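Long-range contacts in beta-N-acetylhexosaminidase (Beutenbergia cavernae, PDB 5BU9), which probably hydrolyses terminal non-reducing N-acetyl-D-hexosamine residues from N-acetyl-beta-D-hexosaminides, as a member of glycoside hydrolase family 3: residues Ala48-Thr53 with Pro91-Ile96; Ala112-Trp117 with Ala172-Ser177; Ala119-Ser124 with Ser177-Val182. One frame throughout, in Å; residues are numbered along the deposited sequence.

Contact 1 (Ala48-Thr53 with Pro91-Ile96); sequences AGVDAT and PGFSDI
V50 and F93 join the first turn of helix 50-61 to the loop that follows strand 85-86, in a partly buried contact that combines one backbone hydrogen bond with a methyl group laid on an aromatic ring. The bond runs from V50 N to P91 O over 2.9 Å. It is close to straight, with an N-H...O angle of 161°, and the donor lies nearly along the C=O axis. An amide of the first helical turn, which has no acceptor further back in its own helix, is thus supplied with a carbonyl from a distant loop. G49 holds the N-cap position just before it, with its CA only 3.2 Å from P91 O. Its phi of 101° belongs to the range natural to glycine, and the absence of a side chain permits this approach.

The F93 ring carries the apolar half of the contact. V50 CG2 stands 3.6 Å from the ring centroid, over the centre of one face, in a CH-pi contact. With CG1 anti to the backbone N (chi1 166°), CG2 is left beside that N and turned to the ring; it also reaches G92 O at 3.5 Å. T53 OG1 lies at the ring's edge, 4.1 Å from F93 CE2, and is hydrogen-bonded to G49 O at 2.8 Å. G49 O also accepts from T53 N, so two donors grip this carbonyl. An alanine in place of F93 would probably open a gap beside V50 CG2 and leave that methyl without the ring face it rests on. F93 also packs on E120, L88 and Q80. The arrangement is a loop carbonyl meeting the N-terminal turn of a helix, here at the periphery of the TIM-barrel domain of this family.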
ATOM      1  N   ALA A  48      -9.502 -19.335   5.509  1.00 38.25           N
ATOM      2  CA  ALA A  48     -10.169 -19.626   6.775  1.00 55.35           C
ATOM      3  C   ALA A  48     -11.591 -19.045   6.794  1.00 39.19           C
ATOM      4  O   ALA A  48     -12.475 -19.602   7.427  1.00 43.18           O
ATOM      5  CB  ALA A  48      -9.357 -19.110   7.939  1.00 45.39           C
ATOM      6  N   GLY A  49     -11.811 -17.967   6.057  1.00 41.44           N
ATOM      7  CA  GLY A  49     -13.123 -17.350   5.999  1.00 45.77           C
ATOM      8  C   GLY A  49     -13.279 -16.110   6.866  1.00 37.94           C
ATOM      9  O   GLY A  49     -12.369 -15.739   7.619  1.00 45.20           O
ATOM     10  N   VAL A  50     -14.448 -15.482   6.770  1.00 41.69           N
ATOM     11  CA  VAL A  50     -14.688 -14.173   7.379  1.00 47.18           C
ATOM     12  C   VAL A  50     -14.559 -14.187   8.902  1.00 44.57           C
ATOM     13  O   VAL A  50     -13.805 -13.394   9.465  1.00 43.56           O
ATOM     14  CB  VAL A  50     -16.066 -13.631   6.964  1.00 46.29           C
ATOM     15  CG1 VAL A  50     -16.443 -12.467   7.841  1.00 41.25           C
ATOM     16  CG2 VAL A  50     -16.030 -13.188   5.513  1.00 48.46           C
ATOM     17  N   ASP A  51     -15.279 -15.089   9.565  1.00 40.22           N
ATOM     18  CA  ASP A  51     -15.231 -15.189  11.026  1.00 51.55           C
ATOM     19  C   ASP A  51     -13.825 -15.488  11.557  1.00 50.29           C
ATOM     20  O   ASP A  51     -13.396 -14.884  12.535  1.00 51.31           O
ATOM     21  CB  ASP A  51     -16.209 -16.271  11.542  1.00 44.87           C
ATOM     22  CG  ASP A  51     -17.675 -15.895  11.343  1.00 59.88           C
ATOM     23  OD1 ASP A  51     -18.039 -14.709  11.544  1.00 80.34           O
ATOM     24  OD2 ASP A  51     -18.465 -16.796  10.978  1.00 68.61           O
ATOM     25  N   ALA A  52     -13.112 -16.426  10.939  1.00 40.47           N
ATOM     26  CA  ALA A  52     -11.772 -16.763  11.416  1.00 47.85           C
ATOM     27  C   ALA A  52     -10.825 -15.579  11.256  1.00 37.31           C
ATOM     28  O   ALA A  52      -9.980 -15.334  12.123  1.00 52.01           O
ATOM     29  CB  ALA A  52     -11.232 -17.957  10.689  1.00 48.59           C
ATOM     30  N   THR A  53     -10.985 -14.839  10.162  1.00 41.50           N
ATOM     31  CA  THR A  53     -10.179 -13.643   9.920  1.00 42.48           C
ATOM     32  C   THR A  53     -10.534 -12.547  10.936  1.00 48.39           C
ATOM     33  O   THR A  53      -9.655 -11.899  11.472  1.00 41.67           O
ATOM     34  CB  THR A  53     -10.370 -13.122   8.496  1.00 42.96           C
ATOM     35  OG1 THR A  53     -10.004 -14.151   7.571  1.00 47.55           O
ATOM     36  CG2 THR A  53      -9.507 -11.853   8.237  1.00 32.81           C
ATOM     37  N   PRO A  91     -15.075 -19.342   3.391  1.00 58.97           N
ATOM     38  CA  PRO A  91     -16.450 -19.098   3.870  1.00 53.31           C
ATOM     39  C   PRO A  91     -16.758 -17.617   4.135  1.00 60.82           C
ATOM     40  O   PRO A  91     -16.118 -16.966   4.970  1.00 44.63           O
ATOM     41  CB  PRO A  91     -16.520 -19.925   5.157  1.00 46.29           C
ATOM     42  CG  PRO A  91     -15.534 -21.050   4.900  1.00 46.35           C
ATOM     43  CD  PRO A  91     -14.393 -20.388   4.181  1.00 44.38           C
ATOM     44  N   GLY A  92     -17.730 -17.089   3.392  1.00 55.78           N
ATOM     45  CA  GLY A  92     -18.141 -15.696   3.524  1.00 48.72           C
ATOM     46  C   GLY A  92     -17.443 -14.728   2.576  1.00 72.10           C
ATOM     47  O   GLY A  92     -17.783 -13.549   2.530  1.00 59.34           O
ATOM     48  N   PHE A  93     -16.455 -15.219   1.828  1.00 42.43           N
ATOM     49  CA  PHE A  93     -15.750 -14.396   0.840  1.00 48.06           C
ATOM     50  C   PHE A  93     -16.121 -14.797  -0.579  1.00 42.25           C
ATOM     51  O   PHE A  93     -16.126 -15.997  -0.911  1.00 49.85           O
ATOM     52  CB  PHE A  93     -14.229 -14.513   1.007  1.00 41.77           C
ATOM     53  CG  PHE A  93     -13.677 -13.768   2.199  1.00 51.84           C
ATOM     54  CD1 PHE A  93     -13.682 -12.380   2.232  1.00 45.19           C
ATOM     55  CD2 PHE A  93     -13.113 -14.458   3.267  1.00 45.22           C
ATOM     56  CE1 PHE A  93     -13.170 -11.682   3.337  1.00 36.01           C
ATOM     57  CE2 PHE A  93     -12.584 -13.776   4.369  1.00 39.42           C
ATOM     58  CZ  PHE A  93     -12.620 -12.382   4.401  1.00 39.34           C
ATOM     59  N   SER A  94     -16.429 -13.808  -1.414  1.00 45.34           N
ATOM     60  CA  SER A  94     -16.592 -14.027  -2.858  1.00 43.84           C
ATOM     61  C   SER A  94     -15.308 -14.560  -3.499  1.00 42.32           C
ATOM     62  O   SER A  94     -14.221 -14.366  -2.961  1.00 49.78           O
ATOM     63  CB  SER A  94     -16.996 -12.728  -3.544  1.00 39.55           C
ATOM     64  OG  SER A  94     -18.183 -12.250  -2.948  1.00 48.45           O
ATOM     65  N   ASP A  95     -15.429 -15.255  -4.629  1.00 39.54           N
ATOM     66  CA  ASP A  95     -14.262 -15.516  -5.470  1.00 57.66           C
ATOM     67  C   ASP A  95     -14.219 -14.360  -6.458  1.00 47.37           C
ATOM     68  O   ASP A  95     -14.964 -14.340  -7.434  1.00 53.78           O
ATOM     69  CB  ASP A  95     -14.328 -16.880  -6.186  1.00 48.23           C
ATOM     70  CG  ASP A  95     -14.181 -18.078  -5.222  1.00 91.60           C
ATOM     71  OD1 ASP A  95     -13.245 -18.074  -4.384  1.00 72.66           O
ATOM     72  OD2 ASP A  95     -14.999 -19.032  -5.302  1.00 70.27           O
ATOM     73  N   ILE A  96     -13.343 -13.401  -6.175  1.00 48.30           N
ATOM     74  CA  ILE A  96     -13.240 -12.166  -6.923  1.00 37.62           C
ATOM     75  C   ILE A  96     -12.454 -12.402  -8.212  1.00 36.70           C
ATOM     76  O   ILE A  96     -11.380 -12.952  -8.166  1.00 45.04           O
ATOM     77  CB  ILE A  96     -12.574 -11.098  -6.070  1.00 34.32           C
ATOM     78  CG1 ILE A  96     -13.286 -10.985  -4.715  1.00 44.53           C
ATOM     79  CG2 ILE A  96     -12.607  -9.780  -6.785  1.00 43.80           C
ATOM     80  CD1 ILE A  96     -12.573 -10.031  -3.718  1.00 33.64           C
TER
HETATM   81  O   HOH W   1     -16.820 -17.608   8.226  1.00 52.33           O

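Contact 2 (Ala112-Trp117 with Ala172-Ser177)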
ATOM      1  N   ALA A 112     -20.994  -2.072  -7.849  1.00 48.59           N
ATOM      2  CA  ALA A 112     -21.917  -2.893  -7.059  1.00 45.17           C
ATOM      3  C   ALA A 112     -21.220  -4.155  -6.534  1.00 74.29           C
ATOM      4  O   ALA A 112     -21.340  -4.489  -5.364  1.00 53.21           O
ATOM      5  CB  ALA A 112     -23.147  -3.269  -7.879  1.00 46.69           C
ATOM      6  N   ASP A 113     -20.484  -4.853  -7.393  1.00 52.19           N
ATOM      7  CA  ASP A 113     -19.777  -6.047  -6.943  1.00 54.15           C
ATOM      8  C   ASP A 113     -18.699  -5.677  -5.917  1.00 47.10           C
ATOM      9  O   ASP A 113     -18.463  -6.419  -4.965  1.00 51.06           O
ATOM     10  CB  ASP A 113     -19.168  -6.807  -8.128  1.00 41.45           C
ATOM     11  CG  ASP A 113     -20.240  -7.433  -9.048  1.00 49.01           C
ATOM     12  OD1 ASP A 113     -21.417  -7.578  -8.636  1.00 58.31           O
ATOM     13  OD2 ASP A 113     -19.890  -7.787 -10.189  1.00 63.15           O
ATOM     14  N   ALA A 114     -18.070  -4.517  -6.070  1.00 41.15           N
ATOM     15  CA  ALA A 114     -16.976  -4.163  -5.155  1.00 53.91           C
ATOM     16  C   ALA A 114     -17.545  -3.750  -3.813  1.00 38.09           C
ATOM     17  O   ALA A 114     -16.868  -3.851  -2.803  1.00 43.92           O
ATOM     18  CB  ALA A 114     -16.123  -3.063  -5.707  1.00 40.18           C
ATOM     19  N   THR A 115     -18.789  -3.281  -3.816  1.00 39.60           N
ATOM     20  CA  THR A 115     -19.478  -2.976  -2.566  1.00 49.83           C
ATOM     21  C   THR A 115     -19.650  -4.270  -1.762  1.00 47.93           C
ATOM     22  O   THR A 115     -19.434  -4.321  -0.545  1.00 48.23           O
ATOM     23  CB  THR A 115     -20.847  -2.336  -2.821  1.00 44.09           C
ATOM     24  OG1 THR A 115     -20.677  -1.160  -3.614  1.00 52.05           O
ATOM     25  CG2 THR A 115     -21.535  -1.983  -1.505  1.00 42.87           C
ATOM     26  N   THR A 116     -20.045  -5.321  -2.461  1.00 49.70           N
ATOM     27  CA  THR A 116     -20.186  -6.631  -1.858  1.00 43.30           C
ATOM     28  C   THR A 116     -18.840  -7.099  -1.317  1.00 44.34           C
ATOM     29  O   THR A 116     -18.757  -7.502  -0.159  1.00 50.69           O
ATOM     30  CB  THR A 116     -20.728  -7.635  -2.868  1.00 45.71           C
ATOM     31  OG1 THR A 116     -21.972  -7.147  -3.378  1.00 50.15           O
ATOM     32  CG2 THR A 116     -20.927  -9.007  -2.232  1.00 42.72           C
ATOM     33  N   TRP A 117     -17.789  -7.024  -2.141  1.00 39.12           N
ATOM     34  CA  TRP A 117     -16.444  -7.495  -1.741  1.00 36.94           C
ATOM     35  C   TRP A 117     -15.964  -6.721  -0.529  1.00 39.39           C
ATOM     36  O   TRP A 117     -15.409  -7.280   0.414  1.00 37.61           O
ATOM     37  CB  TRP A 117     -15.441  -7.339  -2.887  1.00 35.88           C
ATOM     38  CG  TRP A 117     -15.870  -8.080  -4.087  1.00 67.28           C
ATOM     39  CD1 TRP A 117     -16.689  -9.171  -4.115  1.00 42.95           C
ATOM     40  CD2 TRP A 117     -15.555  -7.779  -5.454  1.00 40.12           C
ATOM     41  NE1 TRP A 117     -16.894  -9.576  -5.411  1.00 38.37           N
ATOM     42  CE2 TRP A 117     -16.213  -8.735  -6.253  1.00 57.61           C
ATOM     43  CE3 TRP A 117     -14.782  -6.799  -6.076  1.00 47.80           C
ATOM     44  CZ2 TRP A 117     -16.102  -8.748  -7.645  1.00 37.86           C
ATOM     45  CZ3 TRP A 117     -14.682  -6.806  -7.452  1.00 43.43           C
ATOM     46  CH2 TRP A 117     -15.341  -7.770  -8.221  1.00 59.76           C
ATOM     47  N   ALA A 172     -14.959   3.232  -5.221  1.00 46.03           N
ATOM     48  CA  ALA A 172     -16.245   3.760  -4.752  1.00 42.22           C
ATOM     49  C   ALA A 172     -17.080   2.718  -3.983  1.00 43.96           C
ATOM     50  O   ALA A 172     -17.656   3.034  -2.936  1.00 54.73           O
ATOM     51  CB  ALA A 172     -17.031   4.319  -5.913  1.00 43.79           C
ATOM     52  N   GLY A 173     -17.143   1.482  -4.483  1.00 49.34           N
ATOM     53  CA  GLY A 173     -17.893   0.432  -3.807  1.00 50.68           C
ATOM     54  C   GLY A 173     -17.237   0.012  -2.500  1.00 41.47           C
ATOM     55  O   GLY A 173     -17.882  -0.296  -1.503  1.00 54.12           O
HETATM   56  N   MSE A 174     -15.919   0.010  -2.532  1.00 41.20           N
HETATM   57  CA  MSE A 174     -15.109  -0.323  -1.392  1.00 46.23           C
HETATM   58  C   MSE A 174     -15.409   0.694  -0.279  1.00 52.57           C
HETATM   59  O   MSE A 174     -15.798   0.298   0.826  1.00 38.90           O
HETATM   60  CB  MSE A 174     -13.626  -0.343  -1.822  1.00 39.12           C
HETATM   61  CG  MSE A 174     -12.711  -1.225  -0.990  1.00 75.74           C
HETATM   62 SE   MSE A 174     -12.856  -3.149  -1.257  0.82 49.96          SE
HETATM   63  CE  MSE A 174     -13.491  -3.105  -3.082  1.00103.99           C
ATOM     64  N   ARG A 175     -15.283   1.993  -0.589  1.00 40.57           N
ATOM     65  CA  ARG A 175     -15.598   3.064   0.359  1.00 39.73           C
ATOM     66  C   ARG A 175     -17.047   2.983   0.836  1.00 53.78           C
ATOM     67  O   ARG A 175     -17.307   3.242   2.000  1.00 43.12           O
ATOM     68  CB  ARG A 175     -15.356   4.448  -0.257  1.00 54.10           C
ATOM     69  CG  ARG A 175     -13.905   4.738  -0.580  1.00 81.81           C
ATOM     70  CD  ARG A 175     -13.596   6.226  -0.897  1.00 44.82           C
ATOM     71  NE  ARG A 175     -12.219   6.277  -1.386  1.00 61.29           N
ATOM     72  CZ  ARG A 175     -11.884   6.437  -2.661  1.00 87.24           C
ATOM     73  NH1 ARG A 175     -12.831   6.630  -3.572  1.00 49.41           N
ATOM     74  NH2 ARG A 175     -10.604   6.428  -3.023  1.00 78.27           N
ATOM     75  N   ALA A 176     -17.988   2.616  -0.045  1.00 42.59           N
ATOM     76  CA  ALA A 176     -19.409   2.559   0.348  1.00 48.71           C
ATOM     77  C   ALA A 176     -19.628   1.493   1.415  1.00 43.95           C
ATOM     78  O   ALA A 176     -20.606   1.544   2.157  1.00 50.40           O
ATOM     79  CB  ALA A 176     -20.326   2.296  -0.865  1.00 45.66           C
ATOM     80  N   SER A 177     -18.713   0.529   1.492  1.00 46.94           N
ATOM     81  CA  SER A 177     -18.779  -0.490   2.536  1.00 42.52           C
ATOM     82  C   SER A 177     -17.802  -0.244   3.703  1.00 46.88           C
ATOM     83  O   SER A 177     -17.611  -1.124   4.529  1.00 47.75           O
ATOM     84  CB  SER A 177     -18.531  -1.868   1.925  1.00 41.33           C
ATOM     85  OG  SER A 177     -19.663  -2.264   1.161  1.00 49.11           O
TER
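T115 and G173 mark the place where helices 112-117 and 172-176 meet most closely, with their CA atoms 4.0 Å apart. The two axes run in broadly the same direction, approach to 7.0 Å and cross at -40°. Such a short separation is possible because G173 brings only backbone to the interface. Its carbonyl receives a CA-H...O contact from T115, 3.3 Å between T115 CA and G173 O with an angle of 157° at the hydrogen.

The T115 side chain lies against the glycine through its hydroxyl. OG1 of T115 sits 3.2 Å from G173 CA, although its hydrogen bond is made within its own helix, to Q111 O. Its CG2 points instead to S177, at 3.3 Å from S177 OG. That hydroxyl provides the hydrogen bond between the segments: S177 OG donates to T115 O over 2.7 Å, from a position tilted somewhat out of the carbonyl plane. The serine lies at the C-terminal end of its helix, which is thereby tied to the backbone of its neighbour.

On the inner side of the crossing, the selenomethionine M174 starts by pointing away from helix 112-117. Its CG is anti to the backbone N (chi1 -154°), and bends at the next two torsions return the methyl to the partner. M174 CE ends 3.7 Å from A114 CB and 3.5 Å from A114 O, so that it packs against both the side chain and the carbonyl of the alanine.

Both helices precede parallel strands of the barrel, helix 107-123 leading to strand 128-129 and helix 160-176 to strand 180-186. F170 extends the interface to A114 and W117, and M174 goes on to touch L121, V179 and T181.

Contact 3 (Ala119-Ser124 with Ser177-Val182)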
ATOM      1  N   ALA A 119     -17.858  -5.297   1.789  1.00 38.42           N
ATOM      2  CA  ALA A 119     -18.663  -5.646   2.966  1.00 44.25           C
ATOM      3  C   ALA A 119     -18.081  -6.890   3.672  1.00 39.26           C
ATOM      4  O   ALA A 119     -18.082  -6.993   4.904  1.00 45.78           O
ATOM      5  CB  ALA A 119     -20.130  -5.886   2.567  1.00 41.29           C
ATOM      6  N   GLU A 120     -17.579  -7.822   2.866  1.00 50.55           N
ATOM      7  CA  GLU A 120     -16.944  -9.028   3.364  1.00 40.96           C
ATOM      8  C   GLU A 120     -15.642  -8.644   4.056  1.00 47.79           C
ATOM      9  O   GLU A 120     -15.358  -9.124   5.142  1.00 37.35           O
ATOM     10  CB  GLU A 120     -16.698 -10.012   2.216  1.00 42.92           C
ATOM     11  CG  GLU A 120     -17.956 -10.383   1.418  1.00 39.62           C
ATOM     12  CD  GLU A 120     -17.634 -11.074   0.089  1.00 39.35           C
ATOM     13  OE1 GLU A 120     -16.449 -11.091  -0.307  1.00 41.26           O
ATOM     14  OE2 GLU A 120     -18.566 -11.589  -0.571  1.00 53.42           O
ATOM     15  N   LEU A 121     -14.864  -7.760   3.439  1.00 42.67           N
ATOM     16  CA  LEU A 121     -13.636  -7.284   4.076  1.00 36.80           C
ATOM     17  C   LEU A 121     -13.962  -6.623   5.404  1.00 53.05           C
ATOM     18  O   LEU A 121     -13.392  -6.986   6.420  1.00 35.42           O
ATOM     19  CB  LEU A 121     -12.885  -6.316   3.180  1.00 33.70           C
ATOM     20  CG  LEU A 121     -12.235  -6.971   1.977  1.00 32.94           C
ATOM     21  CD1 LEU A 121     -11.552  -5.895   1.148  1.00 32.27           C
ATOM     22  CD2 LEU A 121     -11.251  -7.984   2.444  1.00 32.39           C
ATOM     23  N   ALA A 122     -14.900  -5.677   5.403  1.00 37.52           N
ATOM     24  CA  ALA A 122     -15.250  -4.936   6.616  1.00 38.69           C
ATOM     25  C   ALA A 122     -15.736  -5.875   7.704  1.00 46.74           C
ATOM     26  O   ALA A 122     -15.434  -5.678   8.868  1.00 41.00           O
ATOM     27  CB  ALA A 122     -16.332  -3.893   6.322  1.00 37.84           C
ATOM     28  N   ALA A 123     -16.507  -6.890   7.332  1.00 38.83           N
ATOM     29  CA  ALA A 123     -16.997  -7.832   8.329  1.00 40.05           C
ATOM     30  C   ALA A 123     -15.851  -8.657   8.947  1.00 44.27           C
ATOM     31  O   ALA A 123     -15.970  -9.124  10.072  1.00 45.56           O
ATOM     32  CB  ALA A 123     -18.038  -8.750   7.724  1.00 41.32           C
ATOM     33  N   SER A 124     -14.751  -8.827   8.220  0.53 38.03           N
ATOM     34  CA  SER A 124     -13.614  -9.574   8.756  0.53 37.52           C
ATOM     35  C   SER A 124     -12.622  -8.631   9.440  0.53 42.73           C
ATOM     36  O   SER A 124     -11.506  -9.035   9.764  0.53 43.94           O
ATOM     37  CB  SER A 124     -12.913 -10.376   7.653  0.53 36.59           C
ATOM     38  OG  SER A 124     -12.167  -9.524   6.795  0.53 35.20           O
ATOM     39  N   SER A 177     -18.713   0.529   1.492  1.00 46.94           N
ATOM     40  CA  SER A 177     -18.779  -0.490   2.536  1.00 42.52           C
ATOM     41  C   SER A 177     -17.802  -0.244   3.703  1.00 46.88           C
ATOM     42  O   SER A 177     -17.611  -1.124   4.529  1.00 47.75           O
ATOM     43  CB  SER A 177     -18.531  -1.868   1.925  1.00 41.33           C
ATOM     44  OG  SER A 177     -19.663  -2.264   1.161  1.00 49.11           O
ATOM     45  N   GLY A 178     -17.207   0.948   3.779  1.00 42.90           N
ATOM     46  CA  GLY A 178     -16.330   1.304   4.885  1.00 41.90           C
ATOM     47  C   GLY A 178     -14.872   0.889   4.758  1.00 39.73           C
ATOM     48  O   GLY A 178     -14.131   0.883   5.740  1.00 50.25           O
ATOM     49  N   VAL A 179     -14.447   0.549   3.543  1.00 40.22           N
ATOM     50  CA  VAL A 179     -13.063   0.126   3.305  1.00 36.95           C
ATOM     51  C   VAL A 179     -12.368   1.105   2.397  1.00 45.59           C
ATOM     52  O   VAL A 179     -12.752   1.239   1.232  1.00 41.97           O
ATOM     53  CB  VAL A 179     -12.978  -1.278   2.672  1.00 39.65           C
ATOM     54  CG1 VAL A 179     -11.525  -1.702   2.627  1.00 38.26           C
ATOM     55  CG2 VAL A 179     -13.814  -2.258   3.438  1.00 37.43           C
ATOM     56  N   GLU A 180     -11.333   1.774   2.904  1.00 40.61           N
ATOM     57  CA  GLU A 180     -10.571   2.693   2.071  1.00 34.66           C
ATOM     58  C   GLU A 180      -9.680   1.909   1.135  1.00 49.44           C
ATOM     59  O   GLU A 180      -9.377   0.746   1.400  1.00 34.76           O
ATOM     60  CB  GLU A 180      -9.734   3.662   2.916  1.00 34.17           C
ATOM     61  CG  GLU A 180     -10.495   4.963   3.275  1.00 47.65           C
ATOM     62  CD  GLU A 180     -10.785   5.867   2.058  1.00 57.46           C
ATOM     63  OE1 GLU A 180     -11.406   6.945   2.262  1.00 63.88           O
ATOM     64  OE2 GLU A 180     -10.390   5.512   0.908  1.00 44.85           O
ATOM     65  N   THR A 181      -9.261   2.548   0.045  1.00 35.89           N
ATOM     66  CA  THR A 181      -8.413   1.888  -0.939  1.00 32.02           C
ATOM     67  C   THR A 181      -7.044   2.570  -1.043  1.00 38.87           C
ATOM     68  O   THR A 181      -6.861   3.698  -0.579  1.00 34.12           O
ATOM     69  CB  THR A 181      -9.091   1.877  -2.305  1.00 38.09           C
ATOM     70  OG1 THR A 181      -9.661   3.170  -2.556  1.00 39.69           O
ATOM     71  CG2 THR A 181     -10.212   0.813  -2.325  1.00 33.90           C
ATOM     72  N   VAL A 182      -6.079   1.849  -1.601  1.00 33.64           N
ATOM     73  CA  VAL A 182      -4.760   2.390  -1.896  1.00 34.35           C
ATOM     74  C   VAL A 182      -4.480   2.213  -3.378  1.00 45.27           C
ATOM     75  O   VAL A 182      -4.321   1.093  -3.823  1.00 36.48           O
ATOM     76  CB  VAL A 182      -3.702   1.682  -1.074  1.00 34.07           C
ATOM     77  CG1 VAL A 182      -2.317   2.271  -1.370  1.00 28.22           C
ATOM     78  CG2 VAL A 182      -4.068   1.770   0.437  1.00 28.24           C
TER
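V179 turns its side chain to A122 and L121, packing the chain just before a barrel strand against the last turns of helix 107-123. The segment 177-182 first has to leave its own helix, and does so through a Schellman motif. G178 is the C-prime residue at positive phi (86°); its N pairs with R175 O, while V179 N pairs with M174 O. This reversal is the step by which helix 160-176 hands over to strand 180-186 in the beta/alpha barrel, where E180 forms a salt bridge back to R175.

Once past the glycine, V179 places CG1 anti to the backbone N (chi1 -173°), which leaves CG2 beside that N and facing the helix. CG2 reaches in between two adjacent residues: it lies 4.2 Å from L121 CB and equally 4.2 Å from A122 CB. The contacts are long, and the same methyl also lies 4.1 Å from A122 N. A122 CB is shared, since it also approaches S177 O at 3.5 Å, the methyl meeting both a carbonyl and the valine methyl.

The helix side of the contact consists mainly of alanine methyls, the leucine CB and backbone. L121 continues inward to N129 and M174, joining this packing to the strand layer. One turn back from A122, the S177 side chain packs on the backbone of A119, with S177 CB 3.5 Å from A119 N.

In the fold
Contacts 2 and 3 have centres about 8 Å apart and share S177. Both use helix 107-123, and their segments alternate along the chain. Two further ties join them: a salt bridge of 3.0 Å from R175 NE to E180 OE2, and M174 CG of contact 2, which lies 3.5 Å from T181 CG2 of contact 3. Contact 1 closes earlier in the chain, with its centre about 16 Å from that of contact 2 and 13 Å from that of contact 3. Its loop nevertheless reaches the same helix: S94 OG probably hydrogen-bonds E120 OE2, and I96 CG2 lies 3.7 Å from W117 CH2. One helix therefore connects all three, on the same side of the chain's centre.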